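Local structure of cystathionine beta-lyases/cystathionine gamma-synthases (Corynebacterium glutamicum, 5X5H) at residues E150-P155 / K297-F302; T203-G208 / G303-V308; K267-L272 / S279-P284. The protein probably catalyses the pyridoxal-phosphate-dependent replacement of succinate in O-succinyl-L-homoserine by L-cysteine, giving L,L-cystathionine for methionine biosynthesis. One frame throughout, in Å; residues are numbered along the deposited sequence.

Contact 1: E150-P155 / K297-F302; sequences ETPTNP and KQMKRF. With PLP (pyridoxal-5'-phosphate), chain B.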
loop_
_atom_site.group_PDB
_atom_site.type_symbol
_atom_site.label_atom_id
_atom_site.label_comp_id
_atom_site.label_asym_id
_atom_site.label_seq_id
_atom_site.Cartn_x
_atom_site.Cartn_y
_atom_site.Cartn_z
ATOM N N GLU A 150 -10.087 13.664 -29.515
ATOM C CA GLU A 150 -10.588 12.603 -28.669
ATOM C C GLU A 150 -11.502 11.795 -29.507
ATOM O O GLU A 150 -12.405 12.364 -30.145
ATOM C CB GLU A 150 -11.469 13.062 -27.558
ATOM C CG GLU A 150 -10.868 13.605 -26.439
ATOM C CD GLU A 150 -11.877 14.049 -25.393
ATOM O OE1 GLU A 150 -13.011 13.544 -25.222
ATOM O OE2 GLU A 150 -11.462 14.899 -24.630
ATOM N N THR A 151 -11.436 10.464 -29.566
ATOM C CA THR A 151 -12.425 9.681 -30.271
ATOM C C THR A 151 -12.539 8.290 -29.658
ATOM O O THR A 151 -11.522 7.599 -29.543
ATOM C CB THR A 151 -12.112 9.645 -31.779
ATOM O OG1 THR A 151 -13.138 8.939 -32.478
ATOM C CG2 THR A 151 -10.818 9.021 -32.202
ATOM N N PRO A 152 -13.734 7.886 -29.204
ATOM C CA PRO A 152 -14.954 8.660 -29.124
ATOM C C PRO A 152 -14.825 9.789 -28.160
ATOM O O PRO A 152 -14.094 9.676 -27.136
ATOM C CB PRO A 152 -15.996 7.645 -28.621
ATOM C CG PRO A 152 -15.405 6.259 -28.929
ATOM C CD PRO A 152 -13.894 6.488 -28.726
ATOM N N THR A 153 -15.545 10.867 -28.401
ATOM C CA THR A 153 -15.494 12.015 -27.491
ATOM C C THR A 153 -16.237 11.867 -26.200
ATOM O O THR A 153 -17.204 11.038 -26.088
ATOM C CB THR A 153 -16.034 13.327 -28.162
ATOM O OG1 THR A 153 -17.448 13.151 -28.418
ATOM C CG2 THR A 153 -15.361 13.634 -29.421
ATOM N N ASN A 154 -15.852 12.614 -25.141
ATOM C CA ASN A 154 -16.504 12.539 -23.854
ATOM C C ASN A 154 -17.307 13.800 -23.752
ATOM O O ASN A 154 -16.658 14.894 -23.733
ATOM C CB ASN A 154 -15.355 12.624 -22.788
ATOM C CG ASN A 154 -15.834 12.601 -21.387
ATOM O OD1 ASN A 154 -17.045 12.620 -21.096
ATOM N ND2 ASN A 154 -14.859 12.438 -20.422
ATOM N N PRO A 155 -18.640 13.784 -23.682
ATOM C CA PRO A 155 -19.455 12.585 -23.403
ATOM C C PRO A 155 -20.232 12.100 -24.629
ATOM O O PRO A 155 -20.905 11.024 -24.508
ATOM C CB PRO A 155 -20.393 13.057 -22.385
ATOM C CG PRO A 155 -20.751 14.494 -22.876
ATOM C CD PRO A 155 -19.480 15.011 -23.461
ATOM N N LYS A 297 -14.166 0.967 -38.763
ATOM C CA LYS A 297 -12.853 0.750 -39.398
ATOM C C LYS A 297 -11.704 0.866 -38.444
ATOM O O LYS A 297 -10.739 0.131 -38.601
ATOM C CB LYS A 297 -12.604 1.557 -40.662
ATOM C CG LYS A 297 -12.656 3.033 -40.593
ATOM C CD LYS A 297 -12.194 3.652 -41.936
ATOM C CE LYS A 297 -11.784 5.102 -41.764
ATOM N NZ LYS A 297 -12.125 5.941 -42.961
ATOM N N GLN A 298 -11.807 1.724 -37.438
ATOM C CA GLN A 298 -10.625 2.036 -36.644
ATOM C C GLN A 298 -10.750 1.453 -35.233
ATOM O O GLN A 298 -9.720 1.508 -34.510
ATOM C CB GLN A 298 -10.365 3.525 -36.608
ATOM C CG GLN A 298 -11.312 4.399 -35.929
ATOM C CD GLN A 298 -11.076 5.909 -36.093
ATOM O OE1 GLN A 298 -10.336 6.381 -37.005
ATOM N NE2 GLN A 298 -11.755 6.657 -35.275
ATOM N N MET A 299 -11.893 0.915 -34.791
ATOM C CA MET A 299 -12.083 0.386 -33.456
ATOM C C MET A 299 -12.392 -1.117 -33.561
ATOM O O MET A 299 -13.238 -1.546 -34.422
ATOM C CB MET A 299 -13.217 1.026 -32.753
ATOM C CG MET A 299 -13.133 2.555 -32.584
ATOM S SD MET A 299 -14.476 3.319 -31.698
ATOM C CE MET A 299 -14.138 2.668 -30.024
ATOM N N LYS A 300 -11.816 -1.971 -32.689
ATOM C CA LYS A 300 -12.089 -3.356 -32.663
ATOM C C LYS A 300 -13.490 -3.668 -32.188
ATOM O O LYS A 300 -14.141 -4.605 -32.697
ATOM C CB LYS A 300 -11.098 -4.066 -31.719
ATOM C CG LYS A 300 -11.213 -5.571 -31.551
ATOM C CD LYS A 300 -10.272 -6.179 -30.497
ATOM C CE LYS A 300 -10.234 -7.685 -30.760
ATOM N NZ LYS A 300 -9.527 -8.321 -29.627
ATOM N N ARG A 301 -13.956 -2.892 -31.213
ATOM C CA ARG A 301 -15.302 -2.948 -30.686
ATOM C C ARG A 301 -15.656 -1.499 -30.348
ATOM O O ARG A 301 -14.851 -0.627 -30.416
ATOM C CB ARG A 301 -15.470 -3.863 -29.474
ATOM C CG ARG A 301 -14.957 -5.263 -29.820
ATOM C CD ARG A 301 -15.341 -6.337 -28.887
ATOM N NE ARG A 301 -16.808 -6.446 -28.774
ATOM C CZ ARG A 301 -17.376 -7.081 -27.808
ATOM N NH1 ARG A 301 -16.696 -7.700 -26.889
ATOM N NH2 ARG A 301 -18.685 -7.090 -27.761
ATOM N N PHE A 302 -16.873 -1.270 -29.880
ATOM C CA PHE A 302 -17.398 0.125 -29.826
ATOM C C PHE A 302 -17.460 0.712 -28.467
ATOM O O PHE A 302 -17.921 1.848 -28.255
ATOM C CB PHE A 302 -18.793 0.105 -30.500
ATOM C CG PHE A 302 -18.714 -0.278 -31.912
ATOM C CD1 PHE A 302 -18.257 0.579 -32.852
ATOM C CD2 PHE A 302 -19.168 -1.501 -32.299
ATOM C CE1 PHE A 302 -18.254 0.264 -34.241
ATOM C CE2 PHE A 302 -19.197 -1.832 -33.658
ATOM C CZ PHE A 302 -18.731 -0.956 -34.589
HETATM N N1 PLP B . -9.411 12.679 -21.060
HETATM C C2 PLP B . -10.564 12.051 -20.984
HETATM C C2A PLP B . -11.170 11.594 -22.268
HETATM C C3 PLP B . -11.061 11.693 -19.776
HETATM O O3 PLP B . -12.246 11.008 -19.634
HETATM C C4 PLP B . -10.418 12.053 -18.578
HETATM C C4A PLP B . -10.999 11.667 -17.280
HETATM C C5 PLP B . -9.269 12.873 -18.664
HETATM C C6 PLP B . -8.807 13.137 -19.942
HETATM C C5A PLP B . -8.535 13.445 -17.453
HETATM O O4P PLP B . -7.807 12.401 -16.723
HETATM P P PLP B . -7.605 12.514 -15.155
HETATM O O1P PLP B . -8.982 12.592 -14.524
HETATM O O2P PLP B . -6.834 11.230 -14.918
HETATM O O3P PLP B . -6.746 13.750 -14.879
HETATM O O HOH W 1 -12.941 6.137 -32.505
#
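Thr151 and Pro152, on the loop after strand 144-150 in the large cofactor-binding domain of a fold type I PLP enzyme, meet Gln298, last residue of helix 292-298, and Met299 just beyond it, where the C-terminal domain abuts the large one. The meeting is polar on one side and apolar on the other. On the polar side, Thr151 OG1 and Gln298 NE2 approach from opposite directions and stop 3.9 Å apart, too far for a direct bond, and a water fills the interval. It lies 2.8 Å from Thr151 OG1 and accepts from Gln298 NE2 at 3.1 Å. The same amide nitrogen also gives a hydrogen bond to Thr160 O, and Thr160 is a further polar partner of Thr151, so the water belongs to a small buried network. Thr151 OG1 stands opposite its own backbone nitrogen (chi1 -176°), a rotation that carries the hydroxyl out to the bridge. On the apolar side, Met299 CE comes up to the CG-CD side of the Pro152 ring, 4.0 Å from Pro152 CG, the methionine chain folding at its last torsion (chi3 69°) to bring the methyl there.

Cis peptides precede both Pro152 and Pro155, and between them the loop turns back toward the cofactor. Here Glu150 acts as an internal brace: its OE1 takes the backbone N-H of Asn154 at 3.0 Å, almost in line with its C-O bond, while OE2 accepts from the backbone of Tyr107. A buried carboxylate is thus satisfied by two main-chain donors, and it lies against the PLP methyl carbon C2A. Held in this way, Asn154 extends ND2 to the phenolic O3 of PLP, 3.1 Å away, in a bond made weak by its N-H...O angle of 123°.

Contact 2: T203-G208 / G303-V308; sequences TKYIGG and GGMISV. With PLP (pyridoxal-5'-phosphate), chain B.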
loop_
_atom_site.group_PDB
_atom_site.type_symbol
_atom_site.label_atom_id
_atom_site.label_comp_id
_atom_site.label_asym_id
_atom_site.label_seq_id
_atom_site.Cartn_x
_atom_site.Cartn_y
_atom_site.Cartn_z
ATOM N N THR A 203 -6.564 6.552 -15.028
ATOM C CA THR A 203 -7.637 6.567 -14.038
ATOM C C THR A 203 -8.829 5.739 -14.418
ATOM O O THR A 203 -9.573 5.282 -13.542
ATOM C CB THR A 203 -8.047 8.048 -13.871
ATOM O OG1 THR A 203 -6.870 8.834 -13.642
ATOM C CG2 THR A 203 -8.967 8.204 -12.671
ATOM N N LYS A 204 -9.073 5.677 -15.711
ATOM C CA LYS A 204 -10.274 5.074 -16.272
ATOM C C LYS A 204 -10.063 3.585 -16.595
ATOM O O LYS A 204 -9.843 2.850 -15.659
ATOM C CB LYS A 204 -10.751 5.934 -17.444
ATOM C CG LYS A 204 -10.821 7.414 -17.311
ATOM C CD LYS A 204 -11.447 7.854 -16.109
ATOM C CE LYS A 204 -11.551 9.466 -15.974
ATOM N NZ LYS A 204 -11.672 10.474 -17.106
ATOM N N TYR A 205 -10.138 3.154 -17.828
ATOM C CA TYR A 205 -10.041 1.754 -18.163
ATOM C C TYR A 205 -8.752 1.049 -17.882
ATOM O O TYR A 205 -8.778 -0.175 -17.547
ATOM C CB TYR A 205 -10.454 1.474 -19.632
ATOM C CG TYR A 205 -11.895 1.721 -20.007
ATOM C CD1 TYR A 205 -12.828 0.840 -19.644
ATOM C CD2 TYR A 205 -12.271 2.898 -20.636
ATOM C CE1 TYR A 205 -14.157 1.030 -20.014
ATOM C CE2 TYR A 205 -13.595 3.116 -20.947
ATOM C CZ TYR A 205 -14.503 2.180 -20.611
ATOM O OH TYR A 205 -15.863 2.367 -20.965
ATOM N N ILE A 206 -7.610 1.703 -18.115
ATOM C CA ILE A 206 -6.341 0.998 -17.948
ATOM C C ILE A 206 -6.173 0.489 -16.493
ATOM O O ILE A 206 -5.950 -0.719 -16.277
ATOM C CB ILE A 206 -5.183 1.846 -18.455
ATOM C CG1 ILE A 206 -5.207 1.821 -19.966
ATOM C CG2 ILE A 206 -3.844 1.415 -17.882
ATOM C CD1 ILE A 206 -4.298 2.885 -20.584
ATOM N N GLY A 207 -6.327 1.341 -15.484
ATOM C CA GLY A 207 -6.398 0.852 -14.113
ATOM C C GLY A 207 -7.565 -0.012 -13.834
ATOM O O GLY A 207 -7.445 -1.047 -13.214
ATOM N N GLY A 208 -8.736 0.516 -14.215
ATOM C CA GLY A 208 -9.965 -0.284 -14.246
ATOM C C GLY A 208 -10.745 -0.511 -12.995
ATOM O O GLY A 208 -11.775 -1.158 -12.999
ATOM N N GLY A 303 -16.946 -0.021 -27.440
ATOM C CA GLY A 303 -16.678 0.540 -26.158
ATOM C C GLY A 303 -17.742 0.275 -25.107
ATOM O O GLY A 303 -18.813 -0.330 -25.304
ATOM N N GLY A 304 -17.443 0.697 -23.904
ATOM C CA GLY A 304 -18.310 0.568 -22.777
ATOM C C GLY A 304 -19.175 1.749 -22.361
ATOM O O GLY A 304 -19.926 1.656 -21.386
ATOM N N MET A 305 -19.021 2.850 -23.063
ATOM C CA MET A 305 -19.708 4.105 -22.714
ATOM C C MET A 305 -20.942 4.247 -23.579
ATOM O O MET A 305 -20.960 3.918 -24.745
ATOM C CB MET A 305 -18.793 5.260 -22.960
ATOM C CG MET A 305 -17.543 5.299 -22.074
ATOM S SD MET A 305 -17.764 5.257 -20.341
ATOM C CE MET A 305 -18.691 6.785 -20.130
ATOM N N ILE A 306 -21.996 4.733 -22.955
ATOM C CA ILE A 306 -23.264 5.090 -23.725
ATOM C C ILE A 306 -23.701 6.435 -23.156
ATOM O O ILE A 306 -23.760 6.640 -21.938
ATOM C CB ILE A 306 -24.340 4.105 -23.376
ATOM C CG1 ILE A 306 -23.948 2.663 -23.723
ATOM C CG2 ILE A 306 -25.666 4.481 -24.110
ATOM C CD1 ILE A 306 -24.930 1.614 -23.272
ATOM N N SER A 307 -24.131 7.334 -24.020
ATOM C CA SER A 307 -24.864 8.512 -23.588
ATOM C C SER A 307 -26.279 8.487 -24.122
ATOM O O SER A 307 -26.511 7.857 -25.144
ATOM C CB SER A 307 -24.144 9.796 -23.966
ATOM O OG SER A 307 -22.983 9.962 -23.088
ATOM N N VAL A 308 -27.140 9.103 -23.399
ATOM C CA VAL A 308 -28.611 8.989 -23.649
ATOM C C VAL A 308 -29.166 10.391 -23.489
ATOM O O VAL A 308 -28.933 11.021 -22.493
ATOM C CB VAL A 308 -29.217 8.079 -22.647
ATOM C CG1 VAL A 308 -30.702 7.837 -22.950
ATOM C CG2 VAL A 308 -28.483 6.725 -22.581
HETATM N N1 PLP B . -9.411 12.679 -21.060
HETATM C C2 PLP B . -10.564 12.051 -20.984
HETATM C C2A PLP B . -11.170 11.594 -22.268
HETATM C C3 PLP B . -11.061 11.693 -19.776
HETATM O O3 PLP B . -12.246 11.008 -19.634
HETATM C C4 PLP B . -10.418 12.053 -18.578
HETATM C C4A PLP B . -10.999 11.667 -17.280
HETATM C C5 PLP B . -9.269 12.873 -18.664
HETATM C C6 PLP B . -8.807 13.137 -19.942
HETATM C C5A PLP B . -8.535 13.445 -17.453
HETATM O O4P PLP B . -7.807 12.401 -16.723
HETATM P P PLP B . -7.605 12.514 -15.155
HETATM O O1P PLP B . -8.982 12.592 -14.524
HETATM O O2P PLP B . -6.834 11.230 -14.918
HETATM O O3P PLP B . -6.746 13.750 -14.879
HETATM O O HOH W 2 -15.293 2.731 -23.766
HETATM O O HOH W 3 -17.491 1.559 -19.116
#
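The phenol ring of Tyr205 is met at a slant by the side chain of Met305 and packs edge-to-face with His261, while Met258 of helix 254-273 also touches it. Its hydroxyl makes the actual meeting: Tyr205 OH lies 3.5 Å from Met305 SD and equally 3.5 Å from Gly304 CA, since Gly304 has no side chain to hold the oxygen off. The methionine curls at chi2 and chi3, which keeps its sulfur beside the hydroxyl. No direct hydrogen bond joins the two segments; two waters do so instead. One accepts from Gly304 N at 3.0 Å and bonds weakly to Tyr205 OH; the other sits 2.6 Å from Tyr205 OH and gives a weak bond to Gly304 O. Both polar groups of one glycine are therefore linked, each through one weak leg, to the same phenol oxygen.

Immediately before the tyrosine come the residues that hold the cofactor. Lys204 NZ is bonded covalently to PLP C4A at 1.4 Å, and Thr203 OG1 donates to the phosphate oxygen O2P at 2.7 Å. Lys204 NZ also donates a weak bond to PLP O3, 2.6 Å away, consistent with an internal aldimine whose link is twisted somewhat out of the pyridine plane.

Contact 3: K267-L272 / S279-P284; sequences KIAEFL and STVLYP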
loop_
_atom_site.group_PDB
_atom_site.type_symbol
_atom_site.label_atom_id
_atom_site.label_comp_id
_atom_site.label_asym_id
_atom_site.label_seq_id
_atom_site.Cartn_x
_atom_site.Cartn_y
_atom_site.Cartn_z
ATOM N N LYS A 267 -25.764 -4.421 -25.406
ATOM C CA LYS A 267 -27.090 -4.861 -25.025
ATOM C C LYS A 267 -27.852 -3.755 -24.385
ATOM O O LYS A 267 -29.062 -3.552 -24.607
ATOM C CB LYS A 267 -27.076 -6.107 -24.140
ATOM C CG LYS A 267 -26.524 -7.289 -24.865
ATOM C CD LYS A 267 -26.316 -8.472 -23.964
ATOM C CE LYS A 267 -25.517 -9.553 -24.594
ATOM N NZ LYS A 267 -25.172 -10.512 -23.517
ATOM N N ILE A 268 -27.260 -2.958 -23.509
ATOM C CA ILE A 268 -27.953 -1.819 -22.901
ATOM C C ILE A 268 -28.292 -0.761 -23.976
ATOM O O ILE A 268 -29.421 -0.165 -23.931
ATOM C CB ILE A 268 -27.126 -1.183 -21.776
ATOM C CG1 ILE A 268 -26.885 -2.218 -20.664
ATOM C CG2 ILE A 268 -27.769 0.149 -21.282
ATOM C CD1 ILE A 268 -28.128 -2.533 -19.904
ATOM N N ALA A 269 -27.412 -0.472 -24.919
ATOM C CA ALA A 269 -27.698 0.504 -25.968
ATOM C C ALA A 269 -28.933 -0.003 -26.773
ATOM O O ALA A 269 -29.789 0.814 -27.125
ATOM C CB ALA A 269 -26.529 0.663 -26.865
ATOM N N GLU A 270 -28.960 -1.270 -27.119
ATOM C CA GLU A 270 -30.095 -1.829 -27.918
ATOM C C GLU A 270 -31.300 -1.662 -27.061
ATOM O O GLU A 270 -32.395 -1.207 -27.579
ATOM C CB GLU A 270 -29.800 -3.319 -28.207
ATOM C CG GLU A 270 -30.915 -4.138 -28.823
ATOM C CD GLU A 270 -30.436 -5.588 -29.034
ATOM O OE1 GLU A 270 -30.391 -6.358 -28.033
ATOM O OE2 GLU A 270 -30.002 -5.902 -30.180
ATOM N N PHE A 271 -31.323 -1.968 -25.776
ATOM C CA PHE A 271 -32.536 -1.850 -24.961
ATOM C C PHE A 271 -32.972 -0.370 -24.913
ATOM O O PHE A 271 -34.170 -0.047 -25.086
ATOM C CB PHE A 271 -32.282 -2.330 -23.523
ATOM C CG PHE A 271 -33.402 -2.097 -22.639
ATOM C CD1 PHE A 271 -34.561 -2.830 -22.824
ATOM C CD2 PHE A 271 -33.356 -1.264 -21.625
ATOM C CE1 PHE A 271 -35.672 -2.598 -21.994
ATOM C CE2 PHE A 271 -34.452 -0.989 -20.787
ATOM C CZ PHE A 271 -35.627 -1.692 -20.980
ATOM N N LEU A 272 -32.099 0.590 -24.723
ATOM C CA LEU A 272 -32.436 1.997 -24.647
ATOM C C LEU A 272 -33.038 2.445 -25.936
ATOM O O LEU A 272 -33.969 3.291 -25.893
ATOM C CB LEU A 272 -31.230 2.901 -24.234
ATOM C CG LEU A 272 -30.742 2.717 -22.833
ATOM C CD1 LEU A 272 -29.281 3.220 -22.770
ATOM C CD2 LEU A 272 -31.658 3.401 -21.808
ATOM N N SER A 279 -34.929 9.960 -26.386
ATOM C CA SER A 279 -34.931 10.533 -27.711
ATOM C C SER A 279 -33.784 10.097 -28.603
ATOM O O SER A 279 -33.975 9.865 -29.771
ATOM C CB SER A 279 -34.968 12.097 -27.718
ATOM O OG SER A 279 -33.970 12.493 -26.821
ATOM N N THR A 280 -32.579 9.866 -28.035
ATOM C CA THR A 280 -31.403 9.541 -28.815
ATOM C C THR A 280 -30.512 8.682 -27.899
ATOM O O THR A 280 -30.272 9.070 -26.785
ATOM C CB THR A 280 -30.514 10.773 -29.238
ATOM O OG1 THR A 280 -31.353 11.661 -30.031
ATOM C CG2 THR A 280 -29.389 10.429 -30.082
ATOM N N VAL A 281 -30.014 7.568 -28.455
ATOM C CA VAL A 281 -28.903 6.750 -27.855
ATOM C C VAL A 281 -27.672 7.034 -28.654
ATOM O O VAL A 281 -27.625 6.898 -29.837
ATOM C CB VAL A 281 -29.205 5.292 -27.861
ATOM C CG1 VAL A 281 -28.063 4.518 -27.169
ATOM C CG2 VAL A 281 -30.475 5.007 -27.159
ATOM N N LEU A 282 -26.614 7.486 -27.931
ATOM C CA LEU A 282 -25.343 7.735 -28.447
ATOM C C LEU A 282 -24.446 6.539 -28.082
ATOM O O LEU A 282 -24.104 6.362 -26.917
ATOM C CB LEU A 282 -24.750 9.055 -27.863
ATOM C CG LEU A 282 -25.569 10.296 -28.256
ATOM C CD1 LEU A 282 -25.204 11.467 -27.395
ATOM C CD2 LEU A 282 -25.449 10.583 -29.682
ATOM N N TYR A 283 -24.131 5.769 -29.077
ATOM C CA TYR A 283 -23.257 4.577 -28.903
ATOM C C TYR A 283 -22.615 4.320 -30.235
ATOM O O TYR A 283 -23.344 4.112 -31.247
ATOM C CB TYR A 283 -24.037 3.360 -28.419
ATOM C CG TYR A 283 -23.112 2.130 -28.126
ATOM C CD1 TYR A 283 -22.153 2.212 -27.098
ATOM C CD2 TYR A 283 -23.104 0.985 -28.905
ATOM C CE1 TYR A 283 -21.300 1.207 -26.893
ATOM C CE2 TYR A 283 -22.209 -0.035 -28.647
ATOM C CZ TYR A 283 -21.306 0.104 -27.652
ATOM O OH TYR A 283 -20.361 -0.877 -27.448
ATOM N N PRO A 284 -21.289 4.246 -30.395
ATOM C CA PRO A 284 -20.661 4.125 -31.674
ATOM C C PRO A 284 -21.049 2.908 -32.513
ATOM O O PRO A 284 -20.884 2.914 -33.773
ATOM C CB PRO A 284 -19.121 4.241 -31.383
ATOM C CG PRO A 284 -19.100 4.928 -30.102
ATOM C CD PRO A 284 -20.255 4.451 -29.333
#
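Val281 and Tyr283 are the residues of 279-284 that press against the helix at Ala269 and Leu272, and the chain leading to them starts with an irregularity. Ser279 and Thr280 both face Arg309 of the adjoining strand 305-310, a classic beta bulge, and the first side-chain bond of Thr280 leads away from the helix. Val281 then points inward and uses its two methyls separately. CG1, placed opposite the backbone nitrogen (chi1 -177°), rests against Ala269, 4.2 Å from its CB and 4.1 Å from its O; CG2 presses on Leu272 CB at 3.7 Å and lies nearly as close to the carbonyl carbon of that leucine.

This is helix-on-sheet packing in the C-terminal domain: helix 254-273 packs on one face of the sheet at its edge strand 278-282, which runs antiparallel to 305-310, and helix 372-384 covers the helix from another side through Leu376 and Val379. At Leu282, next in line, the first side-chain bond again leads away from the helix. Tyr283 turns inward once more. The methyl of Ala269 sits obliquely by the root of its ring, with Ala269 CB 3.9 Å from Tyr283 CG and 4.0 Å from Tyr283 CD2. At the far end of that ring the hydroxyl is hydrogen-bonded to Gly303 O.

Overall arrangement
All three contacts are buried, but they lie at different depths. Contacts 1 and 2 have their centres about 10 and 9 Å from that of the chain and both reach PLP; contact 3, about 21 Å out, is flanked by solvent-exposed residues and joins its segments by van der Waals contact, without a hydrogen bond across. Water bridges accompany sparse touches in the first two. Segments 297-302 and 303-308 run on directly, and Pro155 O and Ser307 OG, 2.7 Å apart, probably join contacts 1 and 2 by a hydrogen bond. Pro152 packs on Pro284 between contacts 1 and 3. Contacts 2 and 3 share a sheet, with strands 305-310 and 278-282 as neighbours, and Tyr283 OH probably hydrogen-bonds Gly303 O between them.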